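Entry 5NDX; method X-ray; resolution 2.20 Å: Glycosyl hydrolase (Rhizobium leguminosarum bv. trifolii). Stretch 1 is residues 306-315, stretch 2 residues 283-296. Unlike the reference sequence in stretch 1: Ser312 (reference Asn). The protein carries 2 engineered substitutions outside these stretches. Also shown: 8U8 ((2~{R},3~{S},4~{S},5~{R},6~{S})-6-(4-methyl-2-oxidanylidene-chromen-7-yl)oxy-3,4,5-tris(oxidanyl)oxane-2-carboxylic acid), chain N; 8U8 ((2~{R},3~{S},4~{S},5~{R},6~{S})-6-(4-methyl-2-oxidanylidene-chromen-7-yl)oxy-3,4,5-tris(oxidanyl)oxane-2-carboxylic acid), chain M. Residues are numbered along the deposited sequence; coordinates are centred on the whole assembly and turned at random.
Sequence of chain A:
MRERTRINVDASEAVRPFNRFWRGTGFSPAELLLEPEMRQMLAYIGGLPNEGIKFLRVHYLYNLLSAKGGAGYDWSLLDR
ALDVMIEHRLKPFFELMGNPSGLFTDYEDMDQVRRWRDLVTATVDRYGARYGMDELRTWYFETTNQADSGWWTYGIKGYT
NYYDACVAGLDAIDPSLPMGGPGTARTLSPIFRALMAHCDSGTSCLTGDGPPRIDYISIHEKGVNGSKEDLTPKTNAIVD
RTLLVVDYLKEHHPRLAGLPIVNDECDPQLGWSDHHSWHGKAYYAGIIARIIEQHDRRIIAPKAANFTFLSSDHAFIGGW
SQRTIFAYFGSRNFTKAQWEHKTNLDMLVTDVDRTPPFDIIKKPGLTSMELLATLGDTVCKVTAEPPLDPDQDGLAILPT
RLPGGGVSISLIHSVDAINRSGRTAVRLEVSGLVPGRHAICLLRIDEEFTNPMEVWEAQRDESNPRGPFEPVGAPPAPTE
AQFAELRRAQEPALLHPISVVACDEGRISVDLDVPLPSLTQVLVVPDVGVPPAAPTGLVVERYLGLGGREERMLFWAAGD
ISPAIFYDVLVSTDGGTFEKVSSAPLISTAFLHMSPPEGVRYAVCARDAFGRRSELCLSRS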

# COMPACT_ATOMS: atom_id res chain seq x y z
N ASN A 306 5.55 -16.09 -13.27
CA ASN A 306 4.25 -16.01 -12.60
C ASN A 306 4.32 -14.93 -11.49
O ASN A 306 4.15 -15.21 -10.30
CB ASN A 306 3.93 -17.41 -12.03
CG ASN A 306 2.53 -17.55 -11.50
OD1 ASN A 306 1.70 -16.67 -11.69
ND2 ASN A 306 2.25 -18.67 -10.86
N PHE A 307 4.52 -13.67 -11.88
CA PHE A 307 4.76 -12.61 -10.89
C PHE A 307 3.42 -12.28 -10.23
O PHE A 307 2.49 -11.95 -10.90
CB PHE A 307 5.39 -11.36 -11.48
CG PHE A 307 5.85 -10.40 -10.43
CD1 PHE A 307 7.10 -10.55 -9.83
CD2 PHE A 307 5.01 -9.40 -9.99
CE1 PHE A 307 7.49 -9.69 -8.82
CE2 PHE A 307 5.40 -8.52 -9.00
CZ PHE A 307 6.64 -8.67 -8.41
N THR A 308 3.35 -12.37 -8.91
CA THR A 308 2.07 -12.37 -8.21
C THR A 308 1.83 -11.25 -7.20
O THR A 308 0.65 -10.89 -6.96
CB THR A 308 1.90 -13.76 -7.52
OG1 THR A 308 1.87 -14.76 -8.54
CG2 THR A 308 0.62 -13.87 -6.74
N PHE A 309 2.87 -10.77 -6.53
CA PHE A 309 2.70 -9.75 -5.51
C PHE A 309 3.96 -8.90 -5.37
O PHE A 309 5.07 -9.40 -5.46
CB PHE A 309 2.34 -10.41 -4.20
CG PHE A 309 1.94 -9.49 -3.10
CD1 PHE A 309 0.85 -8.69 -3.23
CD2 PHE A 309 2.58 -9.54 -1.89
CE1 PHE A 309 0.42 -7.88 -2.19
CE2 PHE A 309 2.18 -8.74 -0.84
CZ PHE A 309 1.10 -7.88 -1.00
N LEU A 310 3.75 -7.61 -5.19
CA LEU A 310 4.82 -6.63 -5.01
C LEU A 310 4.39 -5.82 -3.80
O LEU A 310 3.33 -5.19 -3.81
CB LEU A 310 4.94 -5.79 -6.25
CG LEU A 310 6.00 -4.69 -6.27
CD1 LEU A 310 6.30 -4.39 -7.72
CD2 LEU A 310 5.54 -3.44 -5.56
N SER A 311 5.15 -5.90 -2.71
CA SER A 311 4.80 -5.15 -1.51
C SER A 311 5.82 -4.03 -1.33
O SER A 311 7.02 -4.25 -1.44
CB SER A 311 4.80 -6.08 -0.30
OG SER A 311 4.39 -5.47 0.91
N SER A 312 5.34 -2.85 -1.04
CA SER A 312 6.13 -1.72 -0.62
C SER A 312 6.44 -1.85 0.87
O SER A 312 5.82 -2.63 1.56
CB SER A 312 5.34 -0.44 -0.91
OG SER A 312 5.27 -0.30 -2.30
N ASP A 313 7.47 -1.21 1.36
CA ASP A 313 7.79 -1.29 2.78
C ASP A 313 7.89 0.11 3.36
O ASP A 313 8.93 0.56 3.79
CB ASP A 313 9.06 -2.09 2.91
CG ASP A 313 9.28 -2.58 4.30
OD1 ASP A 313 8.36 -3.23 4.84
OD2 ASP A 313 10.36 -2.32 4.81
N HIS A 314 6.76 0.82 3.28
CA HIS A 314 6.70 2.25 3.45
C HIS A 314 5.71 2.74 4.48
O HIS A 314 5.33 3.93 4.46
CB HIS A 314 6.56 2.97 2.11
CG HIS A 314 5.25 2.77 1.37
ND1 HIS A 314 4.24 1.90 1.75
CD2 HIS A 314 4.82 3.36 0.24
CE1 HIS A 314 3.25 1.97 0.89
NE2 HIS A 314 3.57 2.86 -0.03
N ALA A 315 5.33 1.85 5.40
CA ALA A 315 4.41 2.22 6.48
C ALA A 315 5.11 2.51 7.80
O ALA A 315 4.47 2.55 8.84
CB ALA A 315 3.30 1.18 6.64
C15 8U8 N . 2.59 -13.87 -0.80
C13 8U8 N . 1.71 -14.19 -1.83
C14 8U8 N . 1.86 -15.39 -2.52
C16 8U8 N . 0.94 -15.75 -3.50
O9 8U8 N . 1.12 -16.78 -4.14
O8 8U8 N . -0.07 -14.91 -3.84
C11 8U8 N . -0.26 -13.77 -3.14
C10 8U8 N . -1.37 -13.04 -3.50
C12 8U8 N . 0.62 -13.38 -2.14
C7 8U8 N . 0.34 -12.19 -1.46
C8 8U8 N . -0.78 -11.45 -1.82
C9 8U8 N . -1.65 -11.86 -2.83
O2 8U8 N . -2.75 -11.09 -3.14
C5 8U8 N . -3.87 -11.71 -3.82
O1 8U8 N . -3.48 -11.55 -5.20
C1 8U8 N . -4.43 -11.93 -6.23
C6 8U8 N . -4.73 -13.47 -6.20
O7 8U8 N . -3.88 -14.24 -5.72
O6 8U8 N . -5.85 -13.83 -6.60
C2 8U8 N . -5.68 -11.09 -5.97
O5 8U8 N . -6.72 -11.34 -6.97
C3 8U8 N . -6.21 -11.35 -4.55
O4 8U8 N . -7.30 -10.49 -4.34
C4 8U8 N . -5.14 -10.99 -3.52
O3 8U8 N . -5.55 -11.32 -2.19
C15 8U8 M . 21.95 -5.25 6.34
C13 8U8 M . 21.44 -5.50 5.04
C14 8U8 M . 22.29 -6.07 4.09
C16 8U8 M . 21.81 -6.37 2.81
O9 8U8 M . 22.62 -6.84 2.02
O8 8U8 M . 20.51 -6.09 2.45
C11 8U8 M . 19.62 -5.63 3.39
C10 8U8 M . 18.28 -5.48 3.04
C12 8U8 M . 20.08 -5.32 4.70
C7 8U8 M . 19.13 -4.88 5.64
C8 8U8 M . 17.78 -4.74 5.28
C9 8U8 M . 17.35 -5.03 3.98
O2 8U8 M . 16.02 -4.94 3.59
C5 8U8 M . 15.03 -4.05 4.22
O1 8U8 M . 15.59 -2.73 4.34
C1 8U8 M . 14.98 -1.84 5.19
C6 8U8 M . 15.09 -0.62 4.47
O7 8U8 M . 15.10 0.40 5.14
O6 8U8 M . 15.13 -0.72 3.25
C2 8U8 M . 13.46 -2.03 5.45
O5 8U8 M . 12.73 -1.55 4.30
C3 8U8 M . 13.06 -3.53 5.83
O4 8U8 M . 12.63 -3.58 7.14
C4 8U8 M . 14.25 -4.52 5.60
O3 8U8 M . 13.72 -5.90 5.63
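Stretch 2, residues 283-296: YYAGIIARIIEQHD

The contact turns on the imidazole of His295, which is held by its own helix and covered by two side chains of the strand. Its ND1 donates a hydrogen bond to the backbone carbonyl O of Ile291, one turn earlier, at 2.8 Å and with a nearly straight N-H...O angle of 165°. With ND1 bonded in this way and chi1 in the m well, one face of the ring receives Leu310: the CD1 methyl of Leu310 stands 3.8 Å from the centroid of the His295 ring and only 9° off its normal, a CH-pi contact. Phe307 meets the same imidazole obliquely, the ring planes inclined at 47° and the centroids 4.7 Å apart; the closest approach is 3.4 Å, from Phe307 CZ to His295 CD2, which lies over a face of the phenyl ring.

Stretch 2 is helical throughout, with N-to-O bonds four residues apart for every N from Ile287 to Asp296, and it lies antiparallel to the strand that ends at Leu310. The axes make an angle of 171° and approach to 10.7 Å, a spacing bridged by side chains. In this register the CA of Phe307 is 8.0 Å from the CA of His295, and the CA of Leu310 is 8.2 Å from that of Ile292. Phe307 and Leu310, three residues apart, both point toward the helix, while Thr308 and Phe309 between them are out of its reach, so simple alternation does not hold here; Leu310 CD1 also packs on Ile291 CG2 at 4.0 Å, and Phe309 lays a ring face against the chain N ligand, Phe309 CD1 being 3.5 Å from ligand C8.

Beyond the strand, the loop reaches an earlier part of the helix through His314. Its ring edge faces Tyr284, with CD2 3.2 Å from Tyr284 OH, and Ile288, whose CD1 is 4.4 Å from His314 CD2. No hydrogen bond joins the two stretches, which together bury 321 Å².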

# COMPACT_ATOMS: atom_id res chain seq x y z
N TYR A 283 7.41 12.78 -7.22
CA TYR A 283 8.37 11.84 -7.75
C TYR A 283 8.11 10.45 -7.24
O TYR A 283 8.20 9.49 -8.00
CB TYR A 283 9.82 12.25 -7.43
CG TYR A 283 10.84 11.19 -7.81
CD1 TYR A 283 11.14 10.15 -6.95
CD2 TYR A 283 11.45 11.20 -9.05
CE1 TYR A 283 12.04 9.16 -7.30
CE2 TYR A 283 12.33 10.20 -9.42
CZ TYR A 283 12.63 9.20 -8.53
OH TYR A 283 13.51 8.21 -8.85
N TYR A 284 7.81 10.32 -5.95
CA TYR A 284 7.61 9.03 -5.36
C TYR A 284 6.30 8.38 -5.88
O TYR A 284 6.30 7.21 -6.11
CB TYR A 284 7.55 9.13 -3.85
CG TYR A 284 7.58 7.82 -3.06
CD1 TYR A 284 8.24 6.66 -3.52
CD2 TYR A 284 7.03 7.78 -1.79
CE1 TYR A 284 8.30 5.52 -2.72
CE2 TYR A 284 7.06 6.64 -1.03
CZ TYR A 284 7.69 5.49 -1.48
OH TYR A 284 7.69 4.38 -0.65
N ALA A 285 5.25 9.16 -6.08
CA ALA A 285 4.05 8.61 -6.67
C ALA A 285 4.33 8.08 -8.04
O ALA A 285 3.87 6.99 -8.41
CB ALA A 285 2.96 9.68 -6.73
N GLY A 286 5.07 8.87 -8.84
CA GLY A 286 5.43 8.48 -10.20
C GLY A 286 6.23 7.21 -10.25
O GLY A 286 5.92 6.27 -11.00
N ILE A 287 7.23 7.15 -9.40
CA ILE A 287 8.16 6.03 -9.39
C ILE A 287 7.52 4.73 -8.91
O ILE A 287 7.84 3.67 -9.43
CB ILE A 287 9.46 6.39 -8.60
CG1 ILE A 287 10.65 5.66 -9.22
CG2 ILE A 287 9.40 5.95 -7.18
CD1 ILE A 287 11.07 6.29 -10.55
N ILE A 288 6.65 4.77 -7.91
CA ILE A 288 5.86 3.56 -7.53
C ILE A 288 5.05 3.04 -8.72
O ILE A 288 5.04 1.82 -9.03
CB ILE A 288 4.91 3.89 -6.36
CG1 ILE A 288 5.72 4.08 -5.04
CG2 ILE A 288 3.88 2.78 -6.12
CD1 ILE A 288 4.96 4.78 -3.92
N ALA A 289 4.36 3.96 -9.43
CA ALA A 289 3.58 3.56 -10.55
C ALA A 289 4.46 3.03 -11.70
O ALA A 289 4.10 2.05 -12.39
CB ALA A 289 2.65 4.68 -10.99
N ARG A 290 5.61 3.67 -11.91
CA ARG A 290 6.52 3.26 -12.93
C ARG A 290 7.06 1.84 -12.69
O ARG A 290 7.13 1.05 -13.62
CB ARG A 290 7.66 4.27 -13.05
CG ARG A 290 8.86 3.80 -13.80
CD ARG A 290 9.74 4.99 -14.10
NE ARG A 290 11.03 4.61 -14.62
CZ ARG A 290 11.45 4.71 -15.88
NH1 ARG A 290 10.70 5.16 -16.84
NH2 ARG A 290 12.65 4.27 -16.17
N ILE A 291 7.45 1.55 -11.47
CA ILE A 291 7.87 0.20 -11.08
C ILE A 291 6.75 -0.86 -11.33
O ILE A 291 6.98 -1.94 -11.92
CB ILE A 291 8.29 0.18 -9.63
CG1 ILE A 291 9.66 0.87 -9.50
CG2 ILE A 291 8.38 -1.22 -9.07
CD1 ILE A 291 9.98 1.28 -8.09
N ILE A 292 5.54 -0.50 -10.94
CA ILE A 292 4.39 -1.34 -11.22
C ILE A 292 4.20 -1.57 -12.71
O ILE A 292 4.05 -2.73 -13.16
CB ILE A 292 3.13 -0.78 -10.55
CG1 ILE A 292 3.24 -1.04 -9.03
CG2 ILE A 292 1.87 -1.36 -11.19
CD1 ILE A 292 2.34 -0.19 -8.14
N GLU A 293 4.22 -0.49 -13.50
CA GLU A 293 3.98 -0.66 -14.91
C GLU A 293 5.06 -1.52 -15.60
O GLU A 293 4.75 -2.31 -16.50
CB GLU A 293 3.81 0.70 -15.59
CG GLU A 293 3.38 0.62 -17.04
CD GLU A 293 4.51 0.46 -18.05
OE1 GLU A 293 5.70 0.68 -17.72
OE2 GLU A 293 4.17 0.15 -19.22
N GLN A 294 6.31 -1.36 -15.18
CA GLN A 294 7.39 -2.18 -15.69
C GLN A 294 7.18 -3.68 -15.37
O GLN A 294 7.45 -4.54 -16.21
CB GLN A 294 8.74 -1.74 -15.11
CG GLN A 294 9.26 -0.42 -15.65
CD GLN A 294 10.38 0.18 -14.79
OE1 GLN A 294 10.62 -0.23 -13.67
NE2 GLN A 294 10.99 1.19 -15.29
N HIS A 295 6.76 -3.99 -14.16
CA HIS A 295 6.45 -5.38 -13.83
C HIS A 295 5.29 -5.91 -14.69
O HIS A 295 5.34 -7.04 -15.18
CB HIS A 295 6.12 -5.53 -12.34
CG HIS A 295 7.32 -5.58 -11.48
ND1 HIS A 295 8.04 -4.45 -11.16
CD2 HIS A 295 7.93 -6.62 -10.85
CE1 HIS A 295 9.07 -4.79 -10.40
NE2 HIS A 295 9.02 -6.10 -10.19
N ASP A 296 4.26 -5.11 -14.89
CA ASP A 296 3.13 -5.52 -15.70
C ASP A 296 3.55 -5.76 -17.17
O ASP A 296 3.22 -6.81 -17.75
CB ASP A 296 1.99 -4.50 -15.63
CG ASP A 296 0.72 -5.01 -16.30
OD1 ASP A 296 0.09 -6.01 -15.85
OD2 ASP A 296 0.35 -4.39 -17.28